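OBCA, Oxalate Biosynthetic Component A (Burkholderia glumae, PDB 4NNC) is built on a TIM barrel that holds a cobalt ion, bound by the ligand 2KQ, with an oxalate ion close by. Local coordinates at residues A11-V16 with V223-R228; V472-G477 with R493-Q498. All coordinates share one frame; numbering follows the deposited sequence.

Contact 1: A11-V16 with V223-R228. With CO (cobalt (II) ion), chain B; 2KQ ((3S)-3-[2-[3-[[(2R)-4-[[[(2R,3S,4R,5R)-5-(6-aminopurin-9-yl)-4-oxidanyl-3-phosphonooxy-oxolan-2-yl]methoxy-oxidanyl-phosphoryl]oxy-oxidanyl-phosphoryl]oxy-3,3-dimethyl-2-oxidanyl-butanoyl]amino]propanoylamino]ethylsulfanyl]-3-oxidanyl-butanoic acid), chain D; OXL (oxalate ion), chain C.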
loop_
_atom_site.group_PDB
_atom_site.type_symbol
_atom_site.label_atom_id
_atom_site.label_comp_id
_atom_site.label_asym_id
_atom_site.label_seq_id
_atom_site.Cartn_x
_atom_site.Cartn_y
_atom_site.Cartn_z
ATOM N N ALA A 11 2.602 -3.447 -7.313
ATOM C CA ALA A 11 2.048 -2.105 -7.120
ATOM C C ALA A 11 2.797 -1.403 -5.995
ATOM O O ALA A 11 2.386 -1.483 -4.831
ATOM C CB ALA A 11 0.555 -2.180 -6.800
ATOM N N PRO A 12 3.907 -0.721 -6.340
ATOM C CA PRO A 12 4.865 -0.152 -5.374
ATOM C C PRO A 12 4.465 1.137 -4.629
ATOM O O PRO A 12 5.096 1.398 -3.593
ATOM C CB PRO A 12 6.102 0.144 -6.241
ATOM C CG PRO A 12 5.920 -0.691 -7.481
ATOM C CD PRO A 12 4.442 -0.681 -7.714
ATOM N N ILE A 13 3.501 1.926 -5.118
ATOM C CA ILE A 13 3.299 3.270 -4.560
ATOM C C ILE A 13 1.884 3.540 -4.051
ATOM O O ILE A 13 1.678 3.847 -2.870
ATOM C CB ILE A 13 3.671 4.382 -5.572
ATOM C CG1 ILE A 13 5.025 4.100 -6.215
ATOM C CG2 ILE A 13 3.684 5.749 -4.884
ATOM C CD1 ILE A 13 4.947 3.412 -7.564
ATOM N N GLY A 14 0.914 3.462 -4.957
ATOM C CA GLY A 14 -0.469 3.707 -4.608
ATOM C C GLY A 14 -0.793 5.119 -4.153
ATOM O O GLY A 14 0.008 6.045 -4.323
ATOM N N ALA A 15 -1.987 5.260 -3.574
ATOM C CA ALA A 15 -2.533 6.544 -3.142
ATOM C C ALA A 15 -2.385 6.761 -1.641
ATOM O O ALA A 15 -2.181 7.890 -1.204
ATOM C CB ALA A 15 -4.021 6.652 -3.542
ATOM N N VAL A 16 -2.515 5.691 -0.853
ATOM C CA VAL A 16 -2.704 5.842 0.597
ATOM C C VAL A 16 -1.461 5.843 1.510
ATOM O O VAL A 16 -1.325 6.743 2.336
ATOM C CB VAL A 16 -3.756 4.854 1.158
ATOM C CG1 VAL A 16 -3.850 4.996 2.669
ATOM C CG2 VAL A 16 -5.113 5.131 0.546
ATOM N N VAL A 223 3.947 -3.806 -13.710
ATOM C CA VAL A 223 4.157 -2.885 -12.595
ATOM C C VAL A 223 3.122 -1.764 -12.678
ATOM O O VAL A 223 3.089 -1.004 -13.650
ATOM C CB VAL A 223 5.582 -2.277 -12.586
ATOM C CG1 VAL A 223 5.807 -1.467 -11.310
ATOM C CG2 VAL A 223 6.635 -3.373 -12.687
ATOM N N HIS A 224 2.268 -1.681 -11.661
ATOM C CA HIS A 224 1.221 -0.681 -11.615
ATOM C C HIS A 224 1.750 0.517 -10.832
ATOM O O HIS A 224 2.214 0.353 -9.696
ATOM C CB HIS A 224 -0.017 -1.279 -10.943
ATOM C CG HIS A 224 -1.074 -0.276 -10.614
ATOM N ND1 HIS A 224 -1.811 0.377 -11.583
ATOM C CD2 HIS A 224 -1.529 0.178 -9.419
ATOM C CE1 HIS A 224 -2.672 1.192 -10.994
ATOM N NE2 HIS A 224 -2.523 1.088 -9.683
ATOM N N LEU A 225 1.689 1.708 -11.435
ATOM C CA LEU A 225 2.322 2.902 -10.866
ATOM C C LEU A 225 1.368 4.030 -10.467
ATOM O O LEU A 225 0.350 4.271 -11.139
ATOM C CB LEU A 225 3.344 3.476 -11.849
ATOM C CG LEU A 225 4.530 2.579 -12.196
ATOM C CD1 LEU A 225 5.463 3.270 -13.193
ATOM C CD2 LEU A 225 5.270 2.161 -10.922
ATOM N N HIS A 226 1.728 4.721 -9.378
ATOM C CA HIS A 226 1.159 6.015 -9.017
ATOM C C HIS A 226 2.309 6.999 -8.869
ATOM O O HIS A 226 3.453 6.591 -8.619
ATOM C CB HIS A 226 0.483 5.952 -7.652
ATOM C CG HIS A 226 -0.814 5.211 -7.636
ATOM N ND1 HIS A 226 -1.978 5.780 -7.168
ATOM C CD2 HIS A 226 -1.129 3.946 -8.000
ATOM C CE1 HIS A 226 -2.961 4.896 -7.258
ATOM N NE2 HIS A 226 -2.470 3.778 -7.756
ATOM N N THR A 227 2.007 8.291 -8.974
ATOM C CA THR A 227 2.949 9.323 -8.546
ATOM C C THR A 227 2.382 10.125 -7.365
ATOM O O THR A 227 1.176 10.080 -7.110
ATOM C CB THR A 227 3.329 10.275 -9.694
ATOM O OG1 THR A 227 2.143 10.693 -10.400
ATOM C CG2 THR A 227 4.277 9.575 -10.645
ATOM N N ARG A 228 3.257 10.847 -6.656
ATOM C CA ARG A 228 2.860 11.667 -5.512
ATOM C C ARG A 228 3.318 13.119 -5.698
ATOM O O ARG A 228 4.404 13.384 -6.233
ATOM C CB ARG A 228 3.450 11.105 -4.210
ATOM C CG ARG A 228 3.069 9.665 -3.922
ATOM C CD ARG A 228 1.570 9.540 -3.648
ATOM N NE ARG A 228 1.246 8.182 -3.223
ATOM C CZ ARG A 228 1.302 7.755 -1.964
ATOM N NH1 ARG A 228 1.652 8.595 -0.986
ATOM N NH2 ARG A 228 1.001 6.487 -1.685
HETATM CO CO CO B . -3.533 2.071 -7.999
HETATM C C01 2KQ D . -3.044 1.863 3.765
HETATM C C02 2KQ D . -2.611 0.392 3.672
HETATM C C03 2KQ D . -1.722 0.165 2.351
HETATM C C04 2KQ D . -1.814 0.049 4.937
HETATM O O05 2KQ D . -1.430 -1.305 4.862
HETATM P P06 2KQ D . -1.152 -2.142 6.189
HETATM O O07 2KQ D . -0.238 -3.304 5.842
HETATM O O08 2KQ D . -0.466 -1.280 7.236
HETATM O O09 2KQ D . -2.543 -2.705 6.720
HETATM P P10 2KQ D . -3.564 -2.005 7.743
HETATM O O11 2KQ D . -4.888 -2.715 7.707
HETATM O O12 2KQ D . -3.785 -0.571 7.324
HETATM O O13 2KQ D . -2.969 -2.046 9.234
HETATM C C14 2KQ D . -3.666 -1.377 10.296
HETATM C C15 2KQ D . -3.170 -1.831 11.603
HETATM O O16 2KQ D . -3.095 -3.313 11.665
HETATM C C17 2KQ D . -1.718 -3.678 11.832
HETATM N N18 2KQ D . -1.456 -4.789 10.985
HETATM C C19 2KQ D . -1.229 -4.773 9.659
HETATM N N20 2KQ D . -1.043 -6.040 9.224
HETATM C C21 2KQ D . -1.156 -6.883 10.285
HETATM C C22 2KQ D . -1.063 -8.279 10.454
HETATM N N23 2KQ D . -0.791 -9.153 9.321
HETATM N N24 2KQ D . -1.234 -8.795 11.684
HETATM C C25 2KQ D . -1.501 -7.988 12.741
HETATM N N26 2KQ D . -1.587 -6.655 12.618
HETATM C C27 2KQ D . -1.420 -6.089 11.394
HETATM C C28 2KQ D . -0.912 -2.484 11.518
HETATM O O29 2KQ D . 0.275 -2.430 12.310
HETATM C C30 2KQ D . -1.780 -1.351 11.877
HETATM O O31 2KQ D . -1.627 -1.050 13.280
HETATM P P32 2KQ D . -2.576 0.082 13.991
HETATM O O33 2KQ D . -4.046 -0.364 14.013
HETATM O O34 2KQ D . -2.103 0.346 15.407
HETATM O O35 2KQ D . -2.465 1.356 13.197
HETATM C C36 2KQ D . -3.884 -0.514 3.714
HETATM O O37 2KQ D . -4.549 -0.275 4.882
HETATM C C38 2KQ D . -4.877 -0.307 2.557
HETATM O O39 2KQ D . -5.586 0.689 2.464
HETATM N N40 2KQ D . -5.005 -1.364 1.565
HETATM C C41 2KQ D . -5.960 -1.161 0.526
HETATM C C42 2KQ D . -5.304 -0.541 -0.702
HETATM C C43 2KQ D . -6.272 -0.314 -1.885
HETATM O O44 2KQ D . -7.340 0.284 -1.738
HETATM N N45 2KQ D . -5.905 -0.845 -3.168
HETATM C C46 2KQ D . -6.820 -0.626 -4.249
HETATM C C47 2KQ D . -6.106 0.016 -5.417
HETATM S S48 2KQ D . -7.102 -0.014 -6.900
HETATM C C49 2KQ D . -6.110 0.513 -8.282
HETATM C C50 2KQ D . -5.889 -0.668 -9.070
HETATM O O51 2KQ D . -4.847 0.983 -7.857
HETATM C C52 2KQ D . -6.898 1.506 -9.192
HETATM C C53 2KQ D . -6.174 2.682 -9.774
HETATM O O54 2KQ D . -4.955 2.902 -9.509
HETATM O O55 2KQ D . -6.809 3.449 -10.545
HETATM C C1 OXL C . -7.306 4.418 -6.107
HETATM C C2 OXL C . -6.588 3.215 -5.650
HETATM O O1 OXL C . -8.472 4.330 -6.581
HETATM O O2 OXL C . -7.037 2.545 -4.677
HETATM O O3 OXL C . -6.701 5.517 -6.019
HETATM O O4 OXL C . -5.509 2.905 -6.244
HETATM O O HOH W 1 1.481 1.540 -7.426
#

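Contact 2: V472-G477 with R493-Q498. With CO (cobalt (II) ion), chain B; 2KQ ((3S)-3-[2-[3-[[(2R)-4-[[[(2R,3S,4R,5R)-5-(6-aminopurin-9-yl)-4-oxidanyl-3-phosphonooxy-oxolan-2-yl]methoxy-oxidanyl-phosphoryl]oxy-oxidanyl-phosphoryl]oxy-3,3-dimethyl-2-oxidanyl-butanoyl]amino]propanoylamino]ethylsulfanyl]-3-oxidanyl-butanoic acid), chain D.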
loop_
_atom_site.group_PDB
_atom_site.type_symbol
_atom_site.label_atom_id
_atom_site.label_comp_id
_atom_site.label_asym_id
_atom_site.label_seq_id
_atom_site.Cartn_x
_atom_site.Cartn_y
_atom_site.Cartn_z
ATOM N N VAL A 472 0.519 -7.742 -5.672
ATOM C CA VAL A 472 1.006 -7.444 -4.329
ATOM C C VAL A 472 1.713 -6.109 -4.428
ATOM O O VAL A 472 1.877 -5.579 -5.545
ATOM C CB VAL A 472 1.975 -8.535 -3.815
ATOM C CG1 VAL A 472 1.227 -9.827 -3.542
ATOM C CG2 VAL A 472 3.081 -8.780 -4.845
ATOM N N GLY A 473 2.133 -5.567 -3.286
ATOM C CA GLY A 473 2.813 -4.287 -3.247
ATOM C C GLY A 473 2.409 -3.381 -2.095
ATOM O O GLY A 473 1.324 -3.539 -1.511
ATOM N N LEU A 474 3.282 -2.419 -1.785
ATOM C CA LEU A 474 3.070 -1.471 -0.693
ATOM C C LEU A 474 1.825 -0.644 -0.896
ATOM O O LEU A 474 1.302 -0.068 0.065
ATOM C CB LEU A 474 4.278 -0.544 -0.517
ATOM C CG LEU A 474 5.572 -1.186 -0.019
ATOM C CD1 LEU A 474 6.534 -0.114 0.506
ATOM C CD2 LEU A 474 5.250 -2.194 1.079
ATOM N N GLU A 475 1.361 -0.569 -2.144
ATOM C CA GLU A 475 0.111 0.120 -2.428
ATOM C C GLU A 475 -1.044 -0.531 -1.654
ATOM O O GLU A 475 -1.921 0.172 -1.152
ATOM C CB GLU A 475 -0.197 0.140 -3.936
ATOM C CG GLU A 475 -1.675 0.463 -4.244
ATOM C CD GLU A 475 -1.908 0.900 -5.698
ATOM O OE1 GLU A 475 -3.060 1.259 -6.034
ATOM O OE2 GLU A 475 -0.949 0.853 -6.505
ATOM N N ASP A 476 -1.029 -1.864 -1.555
ATOM C CA ASP A 476 -2.139 -2.619 -0.960
ATOM C C ASP A 476 -1.874 -3.092 0.466
ATOM O O ASP A 476 -2.806 -3.168 1.290
ATOM C CB ASP A 476 -2.471 -3.834 -1.834
ATOM C CG ASP A 476 -2.879 -3.440 -3.241
ATOM O OD1 ASP A 476 -2.613 -4.219 -4.188
ATOM O OD2 ASP A 476 -3.471 -2.346 -3.393
ATOM N N GLY A 477 -0.611 -3.427 0.743
ATOM C CA GLY A 477 -0.200 -3.907 2.054
ATOM C C GLY A 477 1.270 -3.624 2.312
ATOM O O GLY A 477 2.083 -3.628 1.383
ATOM N N ARG A 493 10.338 -5.188 3.298
ATOM C CA ARG A 493 11.491 -4.377 2.928
ATOM C C ARG A 493 11.257 -3.649 1.598
ATOM O O ARG A 493 12.015 -2.761 1.229
ATOM C CB ARG A 493 12.750 -5.242 2.831
ATOM C CG ARG A 493 13.234 -5.809 4.166
ATOM C CD ARG A 493 14.732 -5.587 4.331
ATOM N NE ARG A 493 15.022 -4.210 4.741
ATOM C CZ ARG A 493 16.245 -3.695 4.839
ATOM N NH1 ARG A 493 17.299 -4.437 4.548
ATOM N NH2 ARG A 493 16.413 -2.437 5.225
ATOM N N GLY A 494 10.195 -4.030 0.890
ATOM C CA GLY A 494 9.838 -3.396 -0.364
ATOM C C GLY A 494 8.801 -4.257 -1.061
ATOM O O GLY A 494 8.577 -5.406 -0.663
ATOM N N THR A 495 8.177 -3.717 -2.104
ATOM C CA THR A 495 7.283 -4.499 -2.931
ATOM C C THR A 495 7.996 -5.713 -3.520
ATOM O O THR A 495 7.382 -6.783 -3.644
ATOM C CB THR A 495 6.667 -3.647 -4.055
ATOM O OG1 THR A 495 5.783 -2.671 -3.483
ATOM C CG2 THR A 495 5.890 -4.528 -5.037
ATOM N N TRP A 496 9.283 -5.570 -3.859
ATOM C CA TRP A 496 10.042 -6.697 -4.447
ATOM C C TRP A 496 9.956 -7.929 -3.535
ATOM O O TRP A 496 9.784 -9.061 -4.008
ATOM C CB TRP A 496 11.507 -6.309 -4.765
ATOM C CG TRP A 496 12.306 -5.942 -3.544
ATOM C CD1 TRP A 496 12.506 -4.685 -3.028
ATOM C CD2 TRP A 496 12.971 -6.849 -2.658
ATOM N NE1 TRP A 496 13.259 -4.761 -1.881
ATOM C CE2 TRP A 496 13.555 -6.076 -1.629
ATOM C CE3 TRP A 496 13.118 -8.244 -2.629
ATOM C CZ2 TRP A 496 14.286 -6.653 -0.584
ATOM C CZ3 TRP A 496 13.841 -8.816 -1.593
ATOM C CH2 TRP A 496 14.411 -8.023 -0.583
ATOM N N GLU A 497 10.009 -7.698 -2.227
ATOM C CA GLU A 497 9.989 -8.786 -1.259
ATOM C C GLU A 497 8.660 -9.540 -1.301
ATOM O O GLU A 497 8.633 -10.782 -1.308
ATOM C CB GLU A 497 10.274 -8.254 0.156
ATOM C CG GLU A 497 10.520 -9.370 1.153
ATOM C CD GLU A 497 11.092 -8.897 2.471
ATOM O OE1 GLU A 497 11.967 -9.612 3.011
ATOM O OE2 GLU A 497 10.652 -7.834 2.978
ATOM N N GLN A 498 7.559 -8.791 -1.352
ATOM C CA GLN A 498 6.231 -9.398 -1.472
ATOM C C GLN A 498 6.084 -10.153 -2.789
ATOM O O GLN A 498 5.512 -11.246 -2.821
ATOM C CB GLN A 498 5.148 -8.336 -1.329
ATOM C CG GLN A 498 5.183 -7.669 0.029
ATOM C CD GLN A 498 4.477 -6.330 0.025
ATOM O OE1 GLN A 498 4.464 -5.629 -0.994
ATOM N NE2 GLN A 498 3.887 -5.961 1.163
HETATM CO CO CO B . -3.533 2.071 -7.999
HETATM C C01 2KQ D . -3.044 1.863 3.765
HETATM C C02 2KQ D . -2.611 0.392 3.672
HETATM C C03 2KQ D . -1.722 0.165 2.351
HETATM C C04 2KQ D . -1.814 0.049 4.937
HETATM O O05 2KQ D . -1.430 -1.305 4.862
HETATM P P06 2KQ D . -1.152 -2.142 6.189
HETATM O O07 2KQ D . -0.238 -3.304 5.842
HETATM O O08 2KQ D . -0.466 -1.280 7.236
HETATM O O09 2KQ D . -2.543 -2.705 6.720
HETATM P P10 2KQ D . -3.564 -2.005 7.743
HETATM O O11 2KQ D . -4.888 -2.715 7.707
HETATM O O12 2KQ D . -3.785 -0.571 7.324
HETATM O O13 2KQ D . -2.969 -2.046 9.234
HETATM C C14 2KQ D . -3.666 -1.377 10.296
HETATM C C15 2KQ D . -3.170 -1.831 11.603
HETATM O O16 2KQ D . -3.095 -3.313 11.665
HETATM C C17 2KQ D . -1.718 -3.678 11.832
HETATM N N18 2KQ D . -1.456 -4.789 10.985
HETATM C C19 2KQ D . -1.229 -4.773 9.659
HETATM N N20 2KQ D . -1.043 -6.040 9.224
HETATM C C21 2KQ D . -1.156 -6.883 10.285
HETATM C C22 2KQ D . -1.063 -8.279 10.454
HETATM N N23 2KQ D . -0.791 -9.153 9.321
HETATM N N24 2KQ D . -1.234 -8.795 11.684
HETATM C C25 2KQ D . -1.501 -7.988 12.741
HETATM N N26 2KQ D . -1.587 -6.655 12.618
HETATM C C27 2KQ D . -1.420 -6.089 11.394
HETATM C C28 2KQ D . -0.912 -2.484 11.518
HETATM O O29 2KQ D . 0.275 -2.430 12.310
HETATM C C30 2KQ D . -1.780 -1.351 11.877
HETATM O O31 2KQ D . -1.627 -1.050 13.280
HETATM P P32 2KQ D . -2.576 0.082 13.991
HETATM O O33 2KQ D . -4.046 -0.364 14.013
HETATM O O34 2KQ D . -2.103 0.346 15.407
HETATM O O35 2KQ D . -2.465 1.356 13.197
HETATM C C36 2KQ D . -3.884 -0.514 3.714
HETATM O O37 2KQ D . -4.549 -0.275 4.882
HETATM C C38 2KQ D . -4.877 -0.307 2.557
HETATM O O39 2KQ D . -5.586 0.689 2.464
HETATM N N40 2KQ D . -5.005 -1.364 1.565
HETATM C C41 2KQ D . -5.960 -1.161 0.526
HETATM C C42 2KQ D . -5.304 -0.541 -0.702
HETATM C C43 2KQ D . -6.272 -0.314 -1.885
HETATM O O44 2KQ D . -7.340 0.284 -1.738
HETATM N N45 2KQ D . -5.905 -0.845 -3.168
HETATM C C46 2KQ D . -6.820 -0.626 -4.249
HETATM C C47 2KQ D . -6.106 0.016 -5.417
HETATM S S48 2KQ D . -7.102 -0.014 -6.900
HETATM C C49 2KQ D . -6.110 0.513 -8.282
HETATM C C50 2KQ D . -5.889 -0.668 -9.070
HETATM O O51 2KQ D . -4.847 0.983 -7.857
HETATM C C52 2KQ D . -6.898 1.506 -9.192
HETATM C C53 2KQ D . -6.174 2.682 -9.774
HETATM O O54 2KQ D . -4.955 2.902 -9.509
HETATM O O55 2KQ D . -6.809 3.449 -10.545
#

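Contact 1: A11-V16 with V223-R228
Gly14 lies flat against the imidazole of His226: its CA stands 3.4 Å from the ring centroid and only 12° off the ring normal, a CH-pi contact over the face. Gly14 has a positive phi, a conformation that favours glycine. Its carbonyl O is then gripped by Arg228, whose NE donates at 2.7 Å with an N-H...O angle of 147° and with the acceptor close to the guanidinium plane. NH2 adds weak bonds to Gly14 O and Ile13 O, and Ala15 O sits over the guanidinium face. The bend of the arginine chain at chi2 (-66°) curls this group back onto the loop; NH2 also bonds Pro17 O, and NH1 bonds Gln249 O.

Packing is tight on the apolar flank, where Ile13 CD1 meets Leu225 CD2 at 3.6 Å, and Pro12 crosses Val223 at about a right angle, CG to CG1 3.9 Å. Helix 205-217 covers both pairs. Between flank and ring, a water accepts from Ile13 N and donates to His224 O (2.7 Å), joining the two backbones. The looser side is at Ala15 and Val16, partly exposed, whose CB atoms point away from 223-228; Val16 CG1 instead reaches 2KQ C01 at 3.4 Å.

The histidines bind cobalt through His224 NE2 at 2.2 Å and His226 NE2 at 2.0 Å. Asn275 and Asn251 hydrogen-bond their respective ND1 atoms, fixing the ring rotations, while Glu475 and 2KQ atoms O51 and O54 complete the coordination of the metal. This is a His-X-His metal site at the C-terminal end of a TIM-barrel strand.

Contact 2: V472-G477 with R493-Q498
Leu474 N donates to Thr495 OG1 at 3.0 Å and 166°, and Gln498 NE2 donates to Gly477 O at the same length and angle. Through these two bonds the loop following TIM-barrel strand 469-472 is fastened to the first turn of helix 495-507, for which Gly494 is the N-cap. The glutamine donor stands well above the carbonyl plane of Gly477, although that oxygen lies nearly in the plane of the Gln498 amide. NE2 also serves Thr479 O, so two carbonyls help to fix the amide's rotation.

The other end of that amide, OE1, comes to 3.1 Å from Gly473 CA, while Thr495 CG2 lies 3.6 Å from the same carbon; both side chains press on this carbon from the helix side. The glycine's own O accepts from Asp476 N and Gly477 N, closing the loop into a compact turn. From that turn Glu475 OE1 binds cobalt, and Asp476 accepts from 2KQ, its backbone O from N40 and OD2 from N45.

Further out, aliphatic groups pack against the glutamine and the helix backbone. Leu474 crosses Gln498 at about a right angle, bringing CD2 4.0 Å from NE2. Val472 faces the helix, with CG2 between its backbone N and carbonyl carbon (chi1 -70° for CG1), 3.9 Å from Gln498 C.

Both contacts are buried near the centre of the chain, about 11 Å apart between centres, and they share one barrel sheet: strand 5-10 lies between strands 222-229 and 469-472. Probable hydrogen bonds join their loops, Ala11 N to Val472 O at 2.9 Å and Ala11 O to Glu475 N at 3.0 Å. Contact 1 pairs a loop with a strand and contributes imidazoles and a guanidinium; contact 2 pairs a loop with a helix start and relies on a hydroxyl, a carboxamide and glycines. The cobalt ion unites them, taking two nitrogens from 223-228 and a carboxylate oxygen from 472-477. Neither is a surface contact, though contact 1 has a partly exposed fringe.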